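Local coordinates for superoxide dismutase (Acidilobus saccharovorans, PDB 4FFK), which catalyses the dismutation of superoxide to molecular oxygen and hydrogen peroxide at an iron centre, as an iron superoxide dismutase, at residues H89-P101 with I172-Y184. Numbering follows the deposited sequence.
Sequences HILHTLYWLNMAP and IPLLAVDVFEHAY. With FE (Fe (III) ion), chain B.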
loop_
_atom_site.group_PDB
_atom_site.type_symbol
_atom_site.label_atom_id
_atom_site.label_comp_id
_atom_site.label_asym_id
_atom_site.label_seq_id
_atom_site.Cartn_x
_atom_site.Cartn_y
_atom_site.Cartn_z
ATOM N N HIS A 89 7.702 -4.785 -15.297
ATOM C CA HIS A 89 7.990 -5.055 -16.735
ATOM C C HIS A 89 7.319 -4.117 -17.712
ATOM O O HIS A 89 7.978 -3.514 -18.583
ATOM C CB HIS A 89 7.554 -6.500 -17.002
ATOM C CG HIS A 89 7.721 -6.946 -18.409
ATOM N ND1 HIS A 89 8.740 -6.498 -19.219
ATOM C CD2 HIS A 89 7.015 -7.839 -19.142
ATOM C CE1 HIS A 89 8.647 -7.091 -20.400
ATOM N NE2 HIS A 89 7.589 -7.882 -20.388
ATOM N N ILE A 90 6.023 -3.920 -17.564
ATOM C CA ILE A 90 5.295 -3.172 -18.514
ATOM C C ILE A 90 5.641 -1.711 -18.415
ATOM O O ILE A 90 5.747 -1.021 -19.419
ATOM C CB ILE A 90 3.773 -3.352 -18.425
ATOM C CG1 ILE A 90 3.237 -2.765 -17.095
ATOM C CG2 ILE A 90 3.376 -4.767 -18.792
ATOM C CD1 ILE A 90 1.807 -3.153 -16.824
ATOM N N LEU A 91 5.851 -1.231 -17.199
ATOM C CA LEU A 91 6.164 0.175 -17.038
ATOM C C LEU A 91 7.570 0.477 -17.518
ATOM O O LEU A 91 7.816 1.559 -18.078
ATOM C CB LEU A 91 5.968 0.619 -15.588
ATOM C CG LEU A 91 4.476 0.610 -15.244
ATOM C CD1 LEU A 91 4.417 0.919 -13.717
ATOM C CD2 LEU A 91 3.741 1.674 -16.077
ATOM N N HIS A 92 8.509 -0.450 -17.332
ATOM C CA HIS A 92 9.863 -0.179 -17.850
ATOM C C HIS A 92 9.823 -0.210 -19.335
ATOM O O HIS A 92 10.455 0.641 -19.981
ATOM C CB HIS A 92 10.892 -1.147 -17.327
ATOM C CG HIS A 92 11.301 -0.811 -15.947
ATOM N ND1 HIS A 92 10.579 -1.225 -14.844
ATOM C CD2 HIS A 92 12.309 -0.042 -15.483
ATOM C CE1 HIS A 92 11.133 -0.711 -13.757
ATOM N NE2 HIS A 92 12.195 0.001 -14.114
ATOM N N THR A 93 9.123 -1.197 -19.870
ATOM C CA THR A 93 8.971 -1.283 -21.310
ATOM C C THR A 93 8.465 0.029 -21.921
ATOM O O THR A 93 9.023 0.510 -22.907
ATOM C CB THR A 93 8.068 -2.406 -21.675
ATOM O OG1 THR A 93 8.652 -3.608 -21.175
ATOM C CG2 THR A 93 7.931 -2.459 -23.193
ATOM N N LEU A 94 7.426 0.593 -21.322
ATOM C CA LEU A 94 6.908 1.918 -21.699
ATOM C C LEU A 94 7.971 2.975 -21.538
ATOM O O LEU A 94 8.272 3.765 -22.479
ATOM C CB LEU A 94 5.711 2.263 -20.815
ATOM C CG LEU A 94 5.011 3.586 -21.070
ATOM C CD1 LEU A 94 4.574 3.650 -22.533
ATOM C CD2 LEU A 94 3.794 3.677 -20.144
ATOM N N TYR A 95 8.537 3.031 -20.350
ATOM C CA TYR A 95 9.575 3.998 -20.058
ATOM C C TYR A 95 10.656 4.065 -21.157
ATOM O O TYR A 95 10.962 5.148 -21.616
ATOM C CB TYR A 95 10.219 3.587 -18.769
ATOM C CG TYR A 95 11.319 4.445 -18.266
ATOM C CD1 TYR A 95 12.569 3.901 -18.024
ATOM C CD2 TYR A 95 11.069 5.782 -17.880
ATOM C CE1 TYR A 95 13.563 4.642 -17.503
ATOM C CE2 TYR A 95 12.062 6.519 -17.308
ATOM C CZ TYR A 95 13.316 5.957 -17.174
ATOM O OH TYR A 95 14.306 6.677 -16.629
ATOM N N TRP A 96 11.228 2.927 -21.536
ATOM C CA TRP A 96 12.285 2.974 -22.591
ATOM C C TRP A 96 11.764 3.496 -23.890
ATOM O O TRP A 96 12.491 4.232 -24.585
ATOM C CB TRP A 96 12.870 1.604 -22.850
ATOM C CG TRP A 96 13.226 0.848 -21.639
ATOM C CD1 TRP A 96 12.798 -0.404 -21.314
ATOM C CD2 TRP A 96 14.120 1.250 -20.618
ATOM N NE1 TRP A 96 13.397 -0.819 -20.175
ATOM C CE2 TRP A 96 14.188 0.176 -19.689
ATOM C CE3 TRP A 96 14.848 2.412 -20.359
ATOM C CZ2 TRP A 96 14.960 0.240 -18.535
ATOM C CZ3 TRP A 96 15.636 2.465 -19.214
ATOM C CH2 TRP A 96 15.668 1.378 -18.318
ATOM N N LEU A 97 10.555 3.077 -24.248
ATOM C CA LEU A 97 9.923 3.428 -25.535
ATOM C C LEU A 97 9.619 4.913 -25.592
ATOM O O LEU A 97 9.639 5.561 -26.677
ATOM C CB LEU A 97 8.661 2.605 -25.765
ATOM C CG LEU A 97 8.904 1.113 -26.056
ATOM C CD1 LEU A 97 7.547 0.393 -26.001
ATOM C CD2 LEU A 97 9.615 0.897 -27.475
ATOM N N ASN A 98 9.377 5.483 -24.432
ATOM C CA ASN A 98 9.023 6.861 -24.327
ATOM C C ASN A 98 10.218 7.817 -24.470
ATOM O O ASN A 98 10.037 9.002 -24.408
ATOM C CB ASN A 98 8.461 7.140 -22.931
ATOM C CG ASN A 98 7.053 6.605 -22.717
ATOM O OD1 ASN A 98 6.663 6.373 -21.564
ATOM N ND2 ASN A 98 6.262 6.464 -23.792
ATOM N N MET A 99 11.416 7.279 -24.532
ATOM C CA MET A 99 12.604 8.074 -24.663
ATOM C C MET A 99 13.275 7.862 -26.040
ATOM O O MET A 99 13.039 6.856 -26.755
ATOM C CB MET A 99 13.559 7.787 -23.545
ATOM C CG MET A 99 12.957 8.275 -22.205
ATOM S SD MET A 99 14.067 8.056 -20.875
ATOM C CE MET A 99 14.267 6.244 -20.760
ATOM N N ALA A 100 14.063 8.850 -26.413
ATOM C CA ALA A 100 14.749 8.818 -27.706
ATOM C C ALA A 100 16.021 9.617 -27.514
ATOM O O ALA A 100 16.036 10.572 -26.726
ATOM C CB ALA A 100 13.865 9.425 -28.823
ATOM N N PRO A 101 17.091 9.229 -28.235
ATOM C CA PRO A 101 18.390 9.913 -28.179
ATOM C C PRO A 101 18.253 11.410 -27.949
ATOM O O PRO A 101 17.314 12.051 -28.507
ATOM C CB PRO A 101 18.960 9.641 -29.562
ATOM C CG PRO A 101 18.511 8.264 -29.832
ATOM C CD PRO A 101 17.081 8.216 -29.305
ATOM N N ILE A 172 -5.063 4.011 -19.675
ATOM C CA ILE A 172 -4.066 3.564 -20.610
ATOM C C ILE A 172 -2.856 4.495 -20.506
ATOM O O ILE A 172 -2.956 5.682 -20.801
ATOM C CB ILE A 172 -4.630 3.609 -22.064
ATOM C CG1 ILE A 172 -5.953 2.792 -22.115
ATOM C CG2 ILE A 172 -3.549 3.265 -23.130
ATOM C CD1 ILE A 172 -6.561 2.653 -23.507
ATOM N N PRO A 173 -1.731 3.954 -20.045
ATOM C CA PRO A 173 -0.560 4.816 -19.828
ATOM C C PRO A 173 -0.015 5.148 -21.207
ATOM O O PRO A 173 0.095 4.265 -22.033
ATOM C CB PRO A 173 0.423 3.904 -19.094
ATOM C CG PRO A 173 -0.026 2.451 -19.539
ATOM C CD PRO A 173 -1.565 2.586 -19.525
ATOM N N LEU A 174 0.338 6.403 -21.399
ATOM C CA LEU A 174 0.935 6.822 -22.655
ATOM C C LEU A 174 2.400 7.115 -22.483
ATOM O O LEU A 174 3.213 6.840 -23.395
ATOM C CB LEU A 174 0.258 8.091 -23.164
ATOM C CG LEU A 174 -1.265 7.955 -23.228
ATOM C CD1 LEU A 174 -1.949 9.245 -23.650
ATOM C CD2 LEU A 174 -1.600 6.820 -24.137
ATOM N N LEU A 175 2.729 7.704 -21.334
ATOM C CA LEU A 175 4.059 8.216 -21.115
ATOM C C LEU A 175 4.314 8.003 -19.645
ATOM O O LEU A 175 3.426 8.199 -18.846
ATOM C CB LEU A 175 4.047 9.728 -21.397
ATOM C CG LEU A 175 5.261 10.517 -20.925
ATOM C CD1 LEU A 175 6.547 10.053 -21.669
ATOM C CD2 LEU A 175 4.940 11.981 -21.152
ATOM N N ALA A 176 5.503 7.577 -19.298
ATOM C CA ALA A 176 5.764 7.244 -17.911
ATOM C C ALA A 176 7.167 7.650 -17.617
ATOM O O ALA A 176 8.068 7.460 -18.447
ATOM C CB ALA A 176 5.551 5.729 -17.701
ATOM N N VAL A 177 7.380 8.189 -16.437
ATOM C CA VAL A 177 8.739 8.434 -15.987
ATOM C C VAL A 177 8.912 7.633 -14.687
ATOM O O VAL A 177 8.096 7.712 -13.796
ATOM C CB VAL A 177 9.026 9.936 -15.765
ATOM C CG1 VAL A 177 7.998 10.595 -14.850
ATOM C CG2 VAL A 177 10.436 10.136 -15.243
ATOM N N ASP A 178 9.958 6.856 -14.654
ATOM C CA ASP A 178 10.362 6.114 -13.452
ATOM C C ASP A 178 11.049 7.012 -12.481
ATOM O O ASP A 178 12.043 7.716 -12.810
ATOM C CB ASP A 178 11.353 5.081 -13.949
ATOM C CG ASP A 178 11.709 4.051 -12.944
ATOM O OD1 ASP A 178 11.184 4.026 -11.849
ATOM O OD2 ASP A 178 12.496 3.197 -13.347
ATOM N N VAL A 179 10.557 7.010 -11.243
ATOM C CA VAL A 179 11.263 7.673 -10.155
ATOM C C VAL A 179 11.611 6.754 -8.994
ATOM O O VAL A 179 11.851 7.197 -7.867
ATOM C CB VAL A 179 10.529 8.905 -9.648
ATOM C CG1 VAL A 179 10.442 9.931 -10.728
ATOM C CG2 VAL A 179 9.042 8.528 -9.204
ATOM N N PHE A 180 11.745 5.463 -9.282
ATOM C CA PHE A 180 12.550 4.700 -8.411
ATOM C C PHE A 180 13.960 5.264 -8.427
ATOM O O PHE A 180 14.449 5.695 -9.457
ATOM C CB PHE A 180 12.698 3.301 -8.929
ATOM C CG PHE A 180 11.587 2.401 -8.573
ATOM C CD1 PHE A 180 11.884 1.280 -7.778
ATOM C CD2 PHE A 180 10.283 2.622 -9.054
ATOM C CE1 PHE A 180 10.845 0.314 -7.459
ATOM C CE2 PHE A 180 9.250 1.704 -8.705
ATOM C CZ PHE A 180 9.583 0.562 -7.914
ATOM N N GLU A 181 14.609 5.207 -7.287
ATOM C CA GLU A 181 15.922 5.827 -7.207
ATOM C C GLU A 181 16.882 5.270 -8.226
ATOM O O GLU A 181 17.783 5.951 -8.704
ATOM C CB GLU A 181 16.452 5.616 -5.834
ATOM C CG GLU A 181 15.710 6.565 -4.866
ATOM C CD GLU A 181 15.920 6.236 -3.438
ATOM O OE1 GLU A 181 16.273 5.088 -3.089
ATOM O OE2 GLU A 181 15.749 7.140 -2.601
ATOM N N HIS A 182 16.735 3.988 -8.556
ATOM C CA HIS A 182 17.697 3.436 -9.509
ATOM C C HIS A 182 17.626 4.057 -10.912
ATOM O O HIS A 182 18.607 3.962 -11.642
ATOM C CB HIS A 182 17.580 1.927 -9.630
ATOM C CG HIS A 182 16.301 1.498 -10.200
ATOM N ND1 HIS A 182 15.392 0.769 -9.469
ATOM C CD2 HIS A 182 15.725 1.739 -11.405
ATOM C CE1 HIS A 182 14.330 0.537 -10.203
ATOM N NE2 HIS A 182 14.512 1.091 -11.401
ATOM N N ALA A 183 16.531 4.741 -11.224
ATOM C CA ALA A 183 16.374 5.362 -12.524
ATOM C C ALA A 183 17.358 6.525 -12.608
ATOM O O ALA A 183 17.737 6.914 -13.708
ATOM C CB ALA A 183 14.934 5.835 -12.752
ATOM N N TYR A 184 17.766 7.060 -11.464
ATOM C CA TYR A 184 18.517 8.349 -11.501
ATOM C C TYR A 184 19.671 8.418 -10.593
ATOM O O TYR A 184 20.482 9.345 -10.678
ATOM C CB TYR A 184 17.582 9.519 -11.259
ATOM C CG TYR A 184 16.794 9.478 -9.991
ATOM C CD1 TYR A 184 17.349 9.867 -8.818
ATOM C CD2 TYR A 184 15.449 9.074 -9.983
ATOM C CE1 TYR A 184 16.629 9.891 -7.613
ATOM C CE2 TYR A 184 14.745 9.041 -8.770
ATOM C CZ TYR A 184 15.319 9.481 -7.623
ATOM O OH TYR A 184 14.675 9.535 -6.444
HETATM FE FE FE B . 13.053 1.413 -12.892
HETATM O O HOH W 1 16.821 5.409 -15.949
HETATM O O HOH W 2 10.255 7.722 -20.284
HETATM O O HOH W 3 11.527 1.254 -11.530
#
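N98 reads the edge of strand 172-178 with both ends of its amide: OD1 takes the N-H of A176, N to OD1 2.8 Å, while ND2 gives to the carbonyl O of L174 at 3.1 Å. The ND2 bond lies in the L174 carbonyl plane, on a lone pair; the A176 N-H instead comes in above the plane of the N98 amide C=O, with its N-H...O angle at 139°. D207 also accepts from ND2, and the end of L175, CD1, packs on CG of the amide; the three hydrogen bonds, to A176 N, L174 O and D207, hold the amide and fix its rotation. Beside it, L94 reaches the strand with CG anti to its backbone N (chi1 -179°), and CD2 settles between P173 CB, 3.5 Å away, and A176 CB.

Further along, Y95 lies crosswise to D178. The aspartate CB sits over one ring face in a CH-pi contact, 3.9 Å from the centroid, with M99 CE over the opposite face, and A176 O meets the ring edge. Y95 OH bonds Y195 and a water that donates to A183 O; a second water bridges Y95 O and A176 O.

The ferric ion closes this end. H92 NE2 and H182 NE2 each bind it at 2.1 Å and D178 OD2 at 1.9 Å, with H43 and a water completing five ligands. The H92 ring and D178 carboxylate are perpendicular. The other carboxylate oxygen, D178 OD1, accepts from the backbone N-H of F180, two residues on, in an Asx turn, and H182 ND1 is hydrogen-bonded to OE2 of E181 of a neighbouring subunit.

Residues 89-97, the C-terminal part of helix 75-97 in the alpha-hairpin domain, thus cross strand 172-178, an edge strand of the C-terminal sheet, at -98°, with helix 37-66 bringing H43 to the iron and helix 205-216 packing against L94 and N98.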